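Local coordinates for glideosome-associated protein 50 (PDB 3TGH) that is a component of the glideosome, which serves gliding motility and host cell invasion, and probably helps assemble and anchor it in the malaria parasite's inner membrane complex, at residues A[193-207]-A[226-240]. Sequence-based numbering, arbitrary orientation.
With CO (cobalt (II) ion), chain G.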
ATOM      1  N   ILE A 193      -0.714   7.663  10.351  1.00 24.94           N
ATOM      2  CA  ILE A 193       0.401   6.882   9.796  1.00 24.88           C
ATOM      3  C   ILE A 193      -0.170   5.622   9.157  1.00 25.93           C
ATOM      4  O   ILE A 193      -0.869   4.847   9.815  1.00 27.02           O
ATOM      5  CB  ILE A 193       1.450   6.498  10.862  1.00 26.90           C
ATOM      6  CG1 ILE A 193       1.919   7.732  11.640  1.00 26.74           C
ATOM      7  CG2 ILE A 193       2.653   5.819  10.215  1.00 24.71           C
ATOM      8  CD1 ILE A 193       2.784   7.399  12.839  1.00 27.98           C
ATOM      9  N   ILE A 194       0.125   5.453   7.868  1.00 24.16           N
ATOM     10  CA  ILE A 194      -0.372   4.349   7.061  1.00 23.25           C
ATOM     11  C   ILE A 194       0.823   3.638   6.444  1.00 23.30           C
ATOM     12  O   ILE A 194       1.663   4.258   5.802  1.00 23.58           O
ATOM     13  CB  ILE A 194      -1.313   4.847   5.928  1.00 24.09           C
ATOM     14  CG1 ILE A 194      -2.544   5.552   6.514  1.00 31.22           C
ATOM     15  CG2 ILE A 194      -1.758   3.688   5.012  1.00 21.25           C
ATOM     16  CD1 ILE A 194      -2.322   7.028   6.799  1.00 38.52           C
ATOM     17  N   VAL A 195       0.900   2.327   6.643  1.00 22.32           N
ATOM     18  CA  VAL A 195       1.977   1.532   6.079  1.00 21.25           C
ATOM     19  C   VAL A 195       1.385   0.615   5.002  1.00 22.19           C
ATOM     20  O   VAL A 195       0.282   0.088   5.165  1.00 22.55           O
ATOM     21  CB  VAL A 195       2.696   0.717   7.171  1.00 22.14           C
ATOM     22  CG1 VAL A 195       3.836  -0.101   6.585  1.00 21.69           C
ATOM     23  CG2 VAL A 195       3.213   1.642   8.289  1.00 23.43           C
ATOM     24  N   VAL A 196       2.113   0.466   3.898  1.00 20.71           N
ATOM     25  CA  VAL A 196       1.669  -0.304   2.736  1.00 20.64           C
ATOM     26  C   VAL A 196       2.741  -1.316   2.371  1.00 20.92           C
ATOM     27  O   VAL A 196       3.917  -0.957   2.243  1.00 20.78           O
ATOM     28  CB  VAL A 196       1.445   0.642   1.518  1.00 21.07           C
ATOM     29  CG1 VAL A 196       1.043  -0.153   0.279  1.00 20.08           C
ATOM     30  CG2 VAL A 196       0.394   1.702   1.849  1.00 23.05           C
ATOM     31  N   GLY A 197       2.358  -2.587   2.210  1.00 20.60           N
ATOM     32  CA  GLY A 197       3.309  -3.635   1.872  1.00 20.98           C
ATOM     33  C   GLY A 197       2.634  -4.793   1.163  1.00 22.84           C
ATOM     34  O   GLY A 197       1.436  -4.727   0.833  1.00 22.75           O
ATOM     35  N   ASP A 198       3.395  -5.858   0.936  1.00 20.91           N
ATOM     36  CA  ASP A 198       2.875  -7.043   0.247  1.00 19.82           C
ATOM     37  C   ASP A 198       2.280  -8.059   1.253  1.00 22.10           C
ATOM     38  O   ASP A 198       1.073  -8.303   1.261  1.00 21.53           O
ATOM     39  CB  ASP A 198       3.972  -7.680  -0.608  1.00 19.55           C
ATOM     40  CG  ASP A 198       3.559  -9.022  -1.198  1.00 23.07           C
ATOM     41  OD1 ASP A 198       2.385  -9.164  -1.597  1.00 24.36           O
ATOM     42  OD2 ASP A 198       4.413  -9.924  -1.286  1.00 24.46           O
ATOM     43  N   GLN A 199       3.134  -8.625   2.097  1.00 24.59           N
ATOM     44  CA  GLN A 199       2.739  -9.693   3.013  1.00 23.47           C
ATOM     45  C   GLN A 199       2.032  -9.161   4.275  1.00 22.94           C
ATOM     46  O   GLN A 199       2.584  -8.325   4.995  1.00 23.09           O
ATOM     47  CB  GLN A 199       3.980 -10.511   3.404  1.00 25.66           C
ATOM     48  CG  GLN A 199       3.762 -11.550   4.482  1.00 27.06           C
ATOM     49  CD  GLN A 199       2.835 -12.661   4.057  1.00 30.26           C
ATOM     50  OE1 GLN A 199       3.062 -13.318   3.041  1.00 27.73           O
ATOM     51  NE2 GLN A 199       1.787 -12.896   4.850  1.00 27.69           N
ATOM     52  N   PRO A 200       0.813  -9.663   4.562  1.00 23.29           N
ATOM     53  CA  PRO A 200       0.158  -9.300   5.827  1.00 24.64           C
ATOM     54  C   PRO A 200       0.835  -9.892   7.057  1.00 25.80           C
ATOM     55  O   PRO A 200       1.435 -10.966   6.989  1.00 26.10           O
ATOM     56  CB  PRO A 200      -1.254  -9.886   5.696  1.00 25.20           C
ATOM     57  CG  PRO A 200      -1.219 -10.796   4.548  1.00 28.41           C
ATOM     58  CD  PRO A 200      -0.082 -10.412   3.672  1.00 24.24           C
ATOM     59  N   ILE A 201       0.718  -9.180   8.173  1.00 24.39           N
ATOM     60  CA  ILE A 201       1.080  -9.699   9.476  1.00 25.66           C
ATOM     61  C   ILE A 201      -0.018 -10.668   9.925  1.00 28.05           C
ATOM     62  O   ILE A 201       0.268 -11.786  10.356  1.00 28.84           O
ATOM     63  CB  ILE A 201       1.223  -8.564  10.505  1.00 25.38           C
ATOM     64  CG1 ILE A 201       2.401  -7.661  10.140  1.00 29.18           C
ATOM     65  CG2 ILE A 201       1.379  -9.140  11.926  1.00 26.33           C
ATOM     66  CD1 ILE A 201       2.404  -6.317  10.880  1.00 27.04           C
ATOM     67  N   TYR A 202      -1.271 -10.221   9.817  1.00 28.46           N
ATOM     68  CA  TYR A 202      -2.431 -11.014  10.217  1.00 29.90           C
ATOM     69  C   TYR A 202      -3.356 -11.176   9.025  1.00 31.26           C
ATOM     70  O   TYR A 202      -3.639 -10.209   8.318  1.00 28.68           O
ATOM     71  CB  TYR A 202      -3.191 -10.329  11.348  1.00 29.53           C
ATOM     72  CG  TYR A 202      -2.438 -10.208  12.650  1.00 33.02           C
ATOM     73  CD1 TYR A 202      -1.792 -11.306  13.218  1.00 32.51           C
ATOM     74  CD2 TYR A 202      -2.409  -9.000  13.342  1.00 33.94           C
ATOM     75  CE1 TYR A 202      -1.116 -11.190  14.423  1.00 35.99           C
ATOM     76  CE2 TYR A 202      -1.741  -8.878  14.549  1.00 37.28           C
ATOM     77  CZ  TYR A 202      -1.104  -9.975  15.088  1.00 35.59           C
ATOM     78  OH  TYR A 202      -0.439  -9.841  16.283  1.00 39.32           O
ATOM     79  N   SER A 203      -3.827 -12.402   8.801  1.00 32.09           N
ATOM     80  CA  SER A 203      -4.711 -12.688   7.670  1.00 30.93           C
ATOM     81  C   SER A 203      -5.463 -13.999   7.880  1.00 31.72           C
ATOM     82  O   SER A 203      -4.876 -15.004   8.294  1.00 31.87           O
ATOM     83  CB  SER A 203      -3.914 -12.757   6.365  1.00 31.36           C
ATOM     84  OG  SER A 203      -4.722 -13.113   5.249  1.00 29.65           O
ATOM     85  N   SER A 204      -6.757 -13.974   7.570  1.00 30.55           N
ATOM     86  CA  SER A 204      -7.574 -15.186   7.534  1.00 33.75           C
ATOM     87  C   SER A 204      -7.470 -15.876   6.167  1.00 33.63           C
ATOM     88  O   SER A 204      -8.034 -16.957   5.971  1.00 34.96           O
ATOM     89  CB  SER A 204      -9.040 -14.859   7.848  1.00 33.33           C
ATOM     90  OG  SER A 204      -9.172 -14.186   9.089  1.00 36.47           O
ATOM     91  N   GLY A 205      -6.745 -15.256   5.235  1.00 31.69           N
ATOM     92  CA  GLY A 205      -6.539 -15.793   3.891  1.00 30.65           C
ATOM     93  C   GLY A 205      -5.460 -16.861   3.829  1.00 30.80           C
ATOM     94  O   GLY A 205      -4.982 -17.336   4.862  1.00 30.61           O
ATOM     95  N   TYR A 206      -5.056 -17.212   2.610  1.00 33.52           N
ATOM     96  CA  TYR A 206      -4.222 -18.403   2.366  1.00 34.76           C
ATOM     97  C   TYR A 206      -2.910 -18.444   3.155  1.00 35.04           C
ATOM     98  O   TYR A 206      -2.569 -19.472   3.747  1.00 33.29           O
ATOM     99  CB  TYR A 206      -3.935 -18.558   0.871  1.00 36.44           C
ATOM    100  CG  TYR A 206      -3.195 -19.829   0.528  1.00 44.14           C
ATOM    101  CD1 TYR A 206      -3.822 -21.069   0.624  1.00 50.97           C
ATOM    102  CD2 TYR A 206      -1.865 -19.798   0.115  1.00 49.88           C
ATOM    103  CE1 TYR A 206      -3.145 -22.246   0.314  1.00 53.83           C
ATOM    104  CE2 TYR A 206      -1.179 -20.972  -0.196  1.00 52.76           C
ATOM    105  CZ  TYR A 206      -1.825 -22.187  -0.096  1.00 55.41           C
ATOM    106  OH  TYR A 206      -1.152 -23.346  -0.403  1.00 61.26           O
ATOM    107  N   SER A 207      -2.185 -17.332   3.179  1.00 31.41           N
ATOM    108  CA  SER A 207      -0.891 -17.283   3.866  1.00 31.90           C
ATOM    109  C   SER A 207      -1.022 -17.431   5.381  1.00 31.89           C
ATOM    110  O   SER A 207      -0.078 -17.840   6.041  1.00 32.59           O
ATOM    111  CB  SER A 207      -0.159 -15.969   3.550  1.00 29.56           C
ATOM    112  OG  SER A 207      -0.692 -14.887   4.303  1.00 31.35           O
ATOM    113  N   VAL A 226       0.782   3.335  14.675  1.00 31.21           N
ATOM    114  CA  VAL A 226       0.333   3.261  13.301  1.00 29.83           C
ATOM    115  C   VAL A 226      -1.170   2.979  13.248  1.00 29.67           C
ATOM    116  O   VAL A 226      -1.695   2.192  14.040  1.00 31.60           O
ATOM    117  CB  VAL A 226       1.136   2.180  12.536  1.00 28.58           C
ATOM    118  CG1 VAL A 226       0.459   1.792  11.226  1.00 31.31           C
ATOM    119  CG2 VAL A 226       2.573   2.675  12.319  1.00 26.78           C
ATOM    120  N   ASP A 227      -1.851   3.626  12.311  1.00 29.05           N
ATOM    121  CA  ASP A 227      -3.299   3.494  12.171  1.00 29.71           C
ATOM    122  C   ASP A 227      -3.691   2.276  11.339  1.00 29.25           C
ATOM    123  O   ASP A 227      -4.513   1.459  11.774  1.00 30.02           O
ATOM    124  CB  ASP A 227      -3.876   4.766  11.542  1.00 31.24           C
ATOM    125  CG  ASP A 227      -3.693   5.980  12.429  1.00 37.46           C
ATOM    126  OD1 ASP A 227      -4.348   6.049  13.494  1.00 42.28           O
ATOM    127  OD2 ASP A 227      -2.887   6.867  12.070  1.00 39.06           O
ATOM    128  N   LEU A 228      -3.100   2.167  10.149  1.00 26.80           N
ATOM    129  CA  LEU A 228      -3.412   1.112   9.183  1.00 27.92           C
ATOM    130  C   LEU A 228      -2.142   0.460   8.646  1.00 27.33           C
ATOM    131  O   LEU A 228      -1.199   1.155   8.269  1.00 23.49           O
ATOM    132  CB  LEU A 228      -4.128   1.694   7.967  1.00 29.51           C
ATOM    133  CG  LEU A 228      -5.642   1.808   7.861  1.00 36.80           C
ATOM    134  CD1 LEU A 228      -6.250   2.505   9.044  1.00 39.85           C
ATOM    135  CD2 LEU A 228      -5.962   2.528   6.559  1.00 34.06           C
ATOM    136  N   TYR A 229      -2.137  -0.868   8.574  1.00 22.50           N
ATOM    137  CA  TYR A 229      -1.179  -1.578   7.734  1.00 20.97           C
ATOM    138  C   TYR A 229      -1.979  -2.229   6.616  1.00 20.81           C
ATOM    139  O   TYR A 229      -2.796  -3.109   6.864  1.00 23.95           O
ATOM    140  CB  TYR A 229      -0.367  -2.628   8.512  1.00 23.35           C
ATOM    141  CG  TYR A 229       0.536  -3.463   7.614  1.00 23.51           C
ATOM    142  CD1 TYR A 229       1.390  -2.855   6.697  1.00 25.96           C
ATOM    143  CD2 TYR A 229       0.519  -4.847   7.655  1.00 24.43           C
ATOM    144  CE1 TYR A 229       2.202  -3.600   5.861  1.00 26.58           C
ATOM    145  CE2 TYR A 229       1.345  -5.610   6.823  1.00 24.72           C
ATOM    146  CZ  TYR A 229       2.177  -4.978   5.921  1.00 27.48           C
ATOM    147  OH  TYR A 229       2.993  -5.704   5.083  1.00 27.54           O
ATOM    148  N   ILE A 230      -1.774  -1.742   5.393  1.00 20.80           N
ATOM    149  CA  ILE A 230      -2.480  -2.218   4.208  1.00 21.72           C
ATOM    150  C   ILE A 230      -1.575  -3.169   3.432  1.00 22.83           C
ATOM    151  O   ILE A 230      -0.462  -2.800   3.032  1.00 22.47           O
ATOM    152  CB  ILE A 230      -2.902  -1.039   3.289  1.00 21.86           C
ATOM    153  CG1 ILE A 230      -3.673   0.030   4.085  1.00 24.39           C
ATOM    154  CG2 ILE A 230      -3.722  -1.570   2.091  1.00 23.33           C
ATOM    155  CD1 ILE A 230      -3.974   1.330   3.291  1.00 23.83           C
ATOM    156  N   SER A 231      -2.036  -4.403   3.245  1.00 21.38           N
ATOM    157  CA  SER A 231      -1.253  -5.416   2.558  1.00 21.71           C
ATOM    158  C   SER A 231      -2.099  -6.101   1.492  1.00 21.11           C
ATOM    159  O   SER A 231      -3.289  -5.810   1.337  1.00 23.28           O
ATOM    160  CB  SER A 231      -0.716  -6.429   3.572  1.00 25.81           C
ATOM    161  OG  SER A 231      -1.780  -7.027   4.274  1.00 30.76           O
ATOM    162  N   GLY A 232      -1.466  -6.989   0.738  1.00 21.58           N
ATOM    163  CA  GLY A 232      -2.127  -7.741  -0.312  1.00 22.75           C
ATOM    164  C   GLY A 232      -1.737  -9.193  -0.143  1.00 22.85           C
ATOM    165  O   GLY A 232      -1.915  -9.757   0.935  1.00 23.40           O
ATOM    166  N   HIS A 233      -1.201  -9.781  -1.206  1.00 24.27           N
ATOM    167  CA  HIS A 233      -0.626 -11.128  -1.199  1.00 25.44           C
ATOM    168  C   HIS A 233      -1.695 -12.209  -1.155  1.00 25.76           C
ATOM    169  O   HIS A 233      -1.773 -13.039  -2.051  1.00 25.79           O
ATOM    170  CB  HIS A 233       0.364 -11.311  -0.045  1.00 25.22           C
ATOM    171  CG  HIS A 233       1.280 -12.471  -0.236  1.00 26.17           C
ATOM    172  ND1 HIS A 233       2.539 -12.342  -0.783  1.00 30.88           N
ATOM    173  CD2 HIS A 233       1.116 -13.787   0.032  1.00 28.79           C
ATOM    174  CE1 HIS A 233       3.115 -13.531  -0.834  1.00 33.05           C
ATOM    175  NE2 HIS A 233       2.270 -14.422  -0.350  1.00 28.50           N
ATOM    176  N   ASP A 234      -2.498 -12.205  -0.100  1.00 27.42           N
ATOM    177  CA  ASP A 234      -3.694 -13.036  -0.051  1.00 27.77           C
ATOM    178  C   ASP A 234      -4.783 -12.377  -0.896  1.00 26.92           C
ATOM    179  O   ASP A 234      -5.062 -11.186  -0.748  1.00 28.10           O
ATOM    180  CB  ASP A 234      -4.147 -13.236   1.395  1.00 27.90           C
ATOM    181  CG  ASP A 234      -3.198 -14.131   2.180  1.00 28.31           C
ATOM    182  OD1 ASP A 234      -2.580 -15.028   1.565  1.00 29.87           O
ATOM    183  OD2 ASP A 234      -3.067 -13.947   3.411  1.00 31.45           O
ATOM    184  N   ASN A 235      -5.380 -13.155  -1.793  1.00 27.44           N
ATOM    185  CA  ASN A 235      -6.295 -12.625  -2.797  1.00 27.87           C
ATOM    186  C   ASN A 235      -7.713 -12.531  -2.267  1.00 27.86           C
ATOM    187  O   ASN A 235      -8.619 -13.256  -2.702  1.00 29.63           O
ATOM    188  CB  ASN A 235      -6.231 -13.446  -4.084  1.00 27.96           C
ATOM    189  CG  ASN A 235      -4.832 -13.524  -4.653  1.00 32.11           C
ATOM    190  OD1 ASN A 235      -4.359 -14.605  -4.995  1.00 29.62           O
ATOM    191  ND2 ASN A 235      -4.153 -12.378  -4.742  1.00 26.53           N
ATOM    192  N   ASN A 236      -7.882 -11.623  -1.314  1.00 26.95           N
ATOM    193  CA  ASN A 236      -9.158 -11.386  -0.665  1.00 26.77           C
ATOM    194  C   ASN A 236      -9.162  -9.994  -0.059  1.00 28.18           C
ATOM    195  O   ASN A 236      -8.157  -9.261  -0.142  1.00 26.02           O
ATOM    196  CB  ASN A 236      -9.434 -12.461   0.402  1.00 27.91           C
ATOM    197  CG  ASN A 236      -8.374 -12.500   1.489  1.00 28.07           C
ATOM    198  OD1 ASN A 236      -7.487 -13.349   1.468  1.00 31.29           O
ATOM    199  ND2 ASN A 236      -8.466 -11.587   2.447  1.00 30.13           N
ATOM    200  N   MET A 237     -10.294  -9.620   0.520  1.00 27.07           N
ATOM    201  CA  MET A 237     -10.391  -8.386   1.286  1.00 26.63           C
ATOM    202  C   MET A 237     -10.660  -8.758   2.731  1.00 27.38           C
ATOM    203  O   MET A 237     -11.385  -9.721   3.008  1.00 28.90           O
ATOM    204  CB  MET A 237     -11.505  -7.490   0.733  1.00 28.98           C
ATOM    205  CG  MET A 237     -11.195  -6.953  -0.668  1.00 35.08           C
ATOM    206  SD  MET A 237     -12.443  -5.820  -1.355  1.00 41.94           S
ATOM    207  CE  MET A 237     -13.925  -6.775  -1.154  1.00 32.17           C
ATOM    208  N   GLU A 238     -10.067  -8.012   3.653  1.00 25.44           N
ATOM    209  CA  GLU A 238     -10.266  -8.259   5.076  1.00 27.23           C
ATOM    210  C   GLU A 238      -9.873  -7.054   5.917  1.00 28.15           C
ATOM    211  O   GLU A 238      -8.999  -6.264   5.526  1.00 25.33           O
ATOM    212  CB  GLU A 238      -9.450  -9.480   5.528  1.00 28.98           C
ATOM    213  CG  GLU A 238      -9.521  -9.758   7.042  1.00 29.66           C
ATOM    214  CD  GLU A 238      -9.133 -11.174   7.425  1.00 35.10           C
ATOM    215  OE1 GLU A 238      -8.198 -11.741   6.817  1.00 35.89           O
ATOM    216  OE2 GLU A 238      -9.763 -11.719   8.352  1.00 35.00           O
ATOM    217  N   VAL A 239     -10.525  -6.912   7.066  1.00 25.77           N
ATOM    218  CA  VAL A 239     -10.022  -6.038   8.111  1.00 28.35           C
ATOM    219  C   VAL A 239      -9.975  -6.794   9.446  1.00 30.12           C
ATOM    220  O   VAL A 239     -10.971  -7.401   9.882  1.00 30.32           O
ATOM    221  CB  VAL A 239     -10.806  -4.694   8.208  1.00 32.61           C
ATOM    222  CG1 VAL A 239     -12.297  -4.925   8.303  1.00 33.76           C
ATOM    223  CG2 VAL A 239     -10.290  -3.853   9.389  1.00 33.77           C
ATOM    224  N   ILE A 240      -8.782  -6.803  10.039  1.00 27.26           N
ATOM    225  CA  ILE A 240      -8.532  -7.340  11.370  1.00 29.70           C
ATOM    226  C   ILE A 240      -8.109  -6.175  12.248  1.00 31.81           C
ATOM    227  O   ILE A 240      -7.170  -5.453  11.905  1.00 31.16           O
ATOM    228  CB  ILE A 240      -7.427  -8.410  11.324  1.00 29.34           C
ATOM    229  CG1 ILE A 240      -7.972  -9.678  10.655  1.00 30.51           C
ATOM    230  CG2 ILE A 240      -6.887  -8.715  12.734  1.00 31.45           C
ATOM    231  CD1 ILE A 240      -6.906 -10.689  10.268  1.00 29.11           C
TER
HETATM  232 CO    CO G  21       2.941 -16.418   0.242  1.00 50.06          CO
HETATM  233  O   HOH W   1       3.096 -15.890   2.579  1.00 30.64           O
HETATM  234  O   HOH W   2      -6.618 -11.359   4.709  1.00 22.21           O
HETATM  235  O   HOH W   3       3.409 -16.928  -1.642  1.00 38.45           O
HETATM  236  O   HOH W   4       5.301 -15.772   0.112  1.00 33.82           O
HETATM  237  O   HOH W   5       0.839 -17.345   0.279  1.00 33.30           O
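Parallel strands 193-196 and 228-231 lie side by side in one of the sheets of the metallophosphoesterase fold, joined by Val-195 N to Leu-228 O, Ile-230 N to Val-195 O and Gly-197 N to Ile-230 O. On one face Ile-194 CG2 meets Ile-230 CD1 at 3.7 Å. On the other, Val-195 CG1 packs against Tyr-229 CD1, and the tyrosine, with CG anti to its backbone N (chi1 174°), reaches past the end of the neighbouring strand, where OH donates to Gln-199 O (2.7 Å), from above that carbonyl's plane. Past their C-terminal ends both strands run into loops, and these build the metal site, as is usual in this fold. His-233 binds cobalt through NE2 (2.2 Å). Its ND1 donates to Asp-198 OD2 (3.1 Å), nearly in the ring plane but 35° out of the carboxylate plane, which should help fix the ring's rotation; Gln-199 OE1 sits over one ring face and accepts from a cobalt-bound water. Next door, Asp-234 OD2 takes Ser-203 OG (2.6 Å) and Ser-207 OG (2.7 Å) from opposite faces of its carboxylate. Glu-238 grips Ser-204 with both oxygens through their syn lone pairs, OE1 taking the backbone N and OE2 the hydroxyl OG (2.6 Å).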